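Side-chain contact in putative prolyl-tRNA synthetase (Leishmania major, PDB 5XIL), which probably joins L-proline to its cognate tRNA at the expense of ATP, supplying prolyl-tRNA for protein synthesis: residues S367-V372 with G376-V381. Numbering follows the deposited sequence.
Sequences SLAVAV and GARHSV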
ATOM      1  N   SER A 367      34.126 -18.438   7.965  1.00 19.53           N
ATOM      2  CA  SER A 367      33.691 -17.859   9.224  1.00 24.55           C
ATOM      3  C   SER A 367      33.540 -16.337   9.108  1.00 23.50           C
ATOM      4  O   SER A 367      34.521 -15.614   8.975  1.00 26.68           O
ATOM      5  CB  SER A 367      34.670 -18.137  10.345  1.00 28.89           C
ATOM      6  OG  SER A 367      34.232 -17.582  11.604  1.00 28.24           O
ATOM      7  N   LEU A 368      32.293 -15.870   9.225  1.00 20.61           N
ATOM      8  CA  LEU A 368      31.999 -14.451   8.926  1.00 19.58           C
ATOM      9  C   LEU A 368      32.162 -13.636  10.168  1.00 17.76           C
ATOM     10  O   LEU A 368      31.678 -14.012  11.202  1.00 18.35           O
ATOM     11  CB  LEU A 368      30.533 -14.357   8.465  1.00 19.89           C
ATOM     12  CG  LEU A 368      30.135 -15.265   7.290  1.00 22.35           C
ATOM     13  CD1 LEU A 368      28.687 -15.055   6.956  1.00 24.95           C
ATOM     14  CD2 LEU A 368      31.053 -14.992   6.101  1.00 23.93           C
ATOM     15  N   ALA A 369      32.831 -12.509  10.072  1.00 17.17           N
ATOM     16  CA  ALA A 369      32.915 -11.589  11.162  1.00 16.73           C
ATOM     17  C   ALA A 369      31.724 -10.619  11.086  1.00 16.91           C
ATOM     18  O   ALA A 369      31.615  -9.882  10.124  1.00 16.19           O
ATOM     19  CB  ALA A 369      34.186 -10.790  11.059  1.00 18.04           C
ATOM     20  N   VAL A 370      30.916 -10.599  12.117  1.00 17.19           N
ATOM     21  CA  VAL A 370      29.644  -9.884  12.115  1.00 16.24           C
ATOM     22  C   VAL A 370      29.698  -8.871  13.228  1.00 16.87           C
ATOM     23  O   VAL A 370      30.004  -9.200  14.340  1.00 17.71           O
ATOM     24  CB  VAL A 370      28.480 -10.831  12.352  1.00 17.29           C
ATOM     25  CG1 VAL A 370      27.141 -10.059  12.347  1.00 18.80           C
ATOM     26  CG2 VAL A 370      28.456 -11.892  11.308  1.00 18.49           C
ATOM     27  N   ALA A 371      29.479  -7.617  12.879  1.00 14.03           N
ATOM     28  CA  ALA A 371      29.449  -6.549  13.829  1.00 14.00           C
ATOM     29  C   ALA A 371      27.980  -6.153  14.008  1.00 14.19           C
ATOM     30  O   ALA A 371      27.322  -5.813  12.992  1.00 12.47           O
ATOM     31  CB  ALA A 371      30.196  -5.375  13.222  1.00 13.27           C
ATOM     32  N   VAL A 372      27.472  -6.223  15.245  1.00 14.42           N
ATOM     33  CA  VAL A 372      26.087  -5.872  15.576  1.00 13.48           C
ATOM     34  C   VAL A 372      25.968  -4.389  15.919  1.00 13.76           C
ATOM     35  O   VAL A 372      26.655  -3.880  16.830  1.00 13.24           O
ATOM     36  CB  VAL A 372      25.611  -6.682  16.788  1.00 14.69           C
ATOM     37  CG1 VAL A 372      24.182  -6.435  17.068  1.00 15.28           C
ATOM     38  CG2 VAL A 372      25.871  -8.152  16.557  1.00 16.95           C
ATOM     39  N   GLY A 376      27.311  -3.099  19.407  1.00 16.74           N
ATOM     40  CA  GLY A 376      28.717  -3.077  19.104  1.00 20.05           C
ATOM     41  C   GLY A 376      29.337  -4.433  19.293  1.00 20.80           C
ATOM     42  O   GLY A 376      30.525  -4.601  19.117  1.00 22.66           O
ATOM     43  N   ALA A 377      28.552  -5.446  19.552  1.00 19.53           N
ATOM     44  CA  ALA A 377      29.117  -6.779  19.736  1.00 20.89           C
ATOM     45  C   ALA A 377      29.646  -7.364  18.432  1.00 24.93           C
ATOM     46  O   ALA A 377      29.209  -6.997  17.353  1.00 21.11           O
ATOM     47  CB  ALA A 377      28.080  -7.682  20.315  1.00 21.71           C
ATOM     48  N   ARG A 378      30.617  -8.265  18.538  1.00 22.89           N
ATOM     49  CA  ARG A 378      31.167  -8.929  17.378  1.00 22.25           C
ATOM     50  C   ARG A 378      30.920 -10.382  17.497  1.00 23.94           C
ATOM     51  O   ARG A 378      31.113 -10.927  18.582  1.00 23.88           O
ATOM     52  CB  ARG A 378      32.616  -8.580  17.250  1.00 24.98           C
ATOM     53  CG  ARG A 378      32.800  -7.132  16.885  1.00 24.47           C
ATOM     54  CD  ARG A 378      34.253  -6.807  16.669  1.00 27.99           C
ATOM     55  NE  ARG A 378      34.795  -7.450  15.462  1.00 26.34           N
ATOM     56  CZ  ARG A 378      34.667  -6.971  14.223  1.00 26.83           C
ATOM     57  NH1 ARG A 378      34.001  -5.845  13.979  1.00 28.44           N
ATOM     58  NH2 ARG A 378      35.186  -7.636  13.202  1.00 27.40           N
ATOM     59  N   HIS A 379      30.426 -11.026  16.438  1.00 21.66           N
ATOM     60  CA  HIS A 379      30.190 -12.473  16.441  1.00 23.17           C
ATOM     61  C   HIS A 379      30.959 -13.117  15.320  1.00 23.89           C
ATOM     62  O   HIS A 379      31.191 -12.480  14.282  1.00 23.62           O
ATOM     63  CB  HIS A 379      28.734 -12.766  16.170  1.00 24.96           C
ATOM     64  CG  HIS A 379      27.843 -12.370  17.279  1.00 29.20           C
ATOM     65  ND1 HIS A 379      27.468 -13.242  18.274  1.00 34.77           N
ATOM     66  CD2 HIS A 379      27.276 -11.180  17.580  1.00 31.83           C
ATOM     67  CE1 HIS A 379      26.651 -12.619  19.111  1.00 37.29           C
ATOM     68  NE2 HIS A 379      26.541 -11.362  18.721  1.00 28.82           N
ATOM     69  N   SER A 380      31.331 -14.370  15.498  1.00 24.49           N
ATOM     70  CA  SER A 380      31.784 -15.185  14.366  1.00 24.66           C
ATOM     71  C   SER A 380      30.635 -16.029  13.938  1.00 23.73           C
ATOM     72  O   SER A 380      30.056 -16.725  14.763  1.00 26.61           O
ATOM     73  CB  SER A 380      32.973 -16.077  14.712  1.00 27.42           C
ATOM     74  OG  SER A 380      34.078 -15.245  14.912  1.00 29.01           O
ATOM     75  N   VAL A 381      30.254 -15.962  12.673  1.00 19.38           N
ATOM     76  CA  VAL A 381      29.179 -16.824  12.233  1.00 19.60           C
ATOM     77  C   VAL A 381      29.689 -17.742  11.136  1.00 17.28           C
ATOM     78  O   VAL A 381      30.209 -17.281  10.126  1.00 16.05           O
ATOM     79  CB  VAL A 381      27.987 -16.010  11.707  1.00 19.76           C
ATOM     80  CG1 VAL A 381      26.936 -16.950  11.143  1.00 21.14           C
ATOM     81  CG2 VAL A 381      27.422 -15.150  12.822  1.00 22.73           C
TER
HETATM   82  O   HOH W   1      34.826 -14.614  12.329  0.54 22.74           O
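G376 leaves the turn with a positive phi of 75°, a backbone shape that suits glycine, and its N donates to V372 O in a noticeably bent bond (133° at the hydrogen). A377 O then takes the amide of V372 almost head-on, N to O 2.8 Å. From R378 the chain is strand. The arginine side chain bends at chi3 (69°), which brings its guanidinium obliquely against two alanine methyls: NH1 lies 3.9 Å from A371 CB, and NH2 also touches A369 CB. NH2 is anchored by a salt bridge to E357 of strand 354-358, so the group reaches across the intervening strand 367-372. On the other face, H379 exchanges two backbone bonds with V370 and offers its ring edge to V372, CD2 to CG2 3.5 Å. S380 returns to the arginine's face; one water joins its OG (2.8 Å) to S367 OG (3.1 Å), bridging two hydroxyls that do not bond directly. V381 closes the pairing with two bonds to L368, and its CG2 meets V370 CG2 at 3.7 Å. L368, V370 and V372 also touch helix 387-412, which packs on this face. These strands form an antiparallel beta hairpin at one margin of the mixed five-stranded sheet in the anticodon-binding domain, the alpha/beta fold also found in the histidyl-, threonyl- and glycyl-tRNA synthetases.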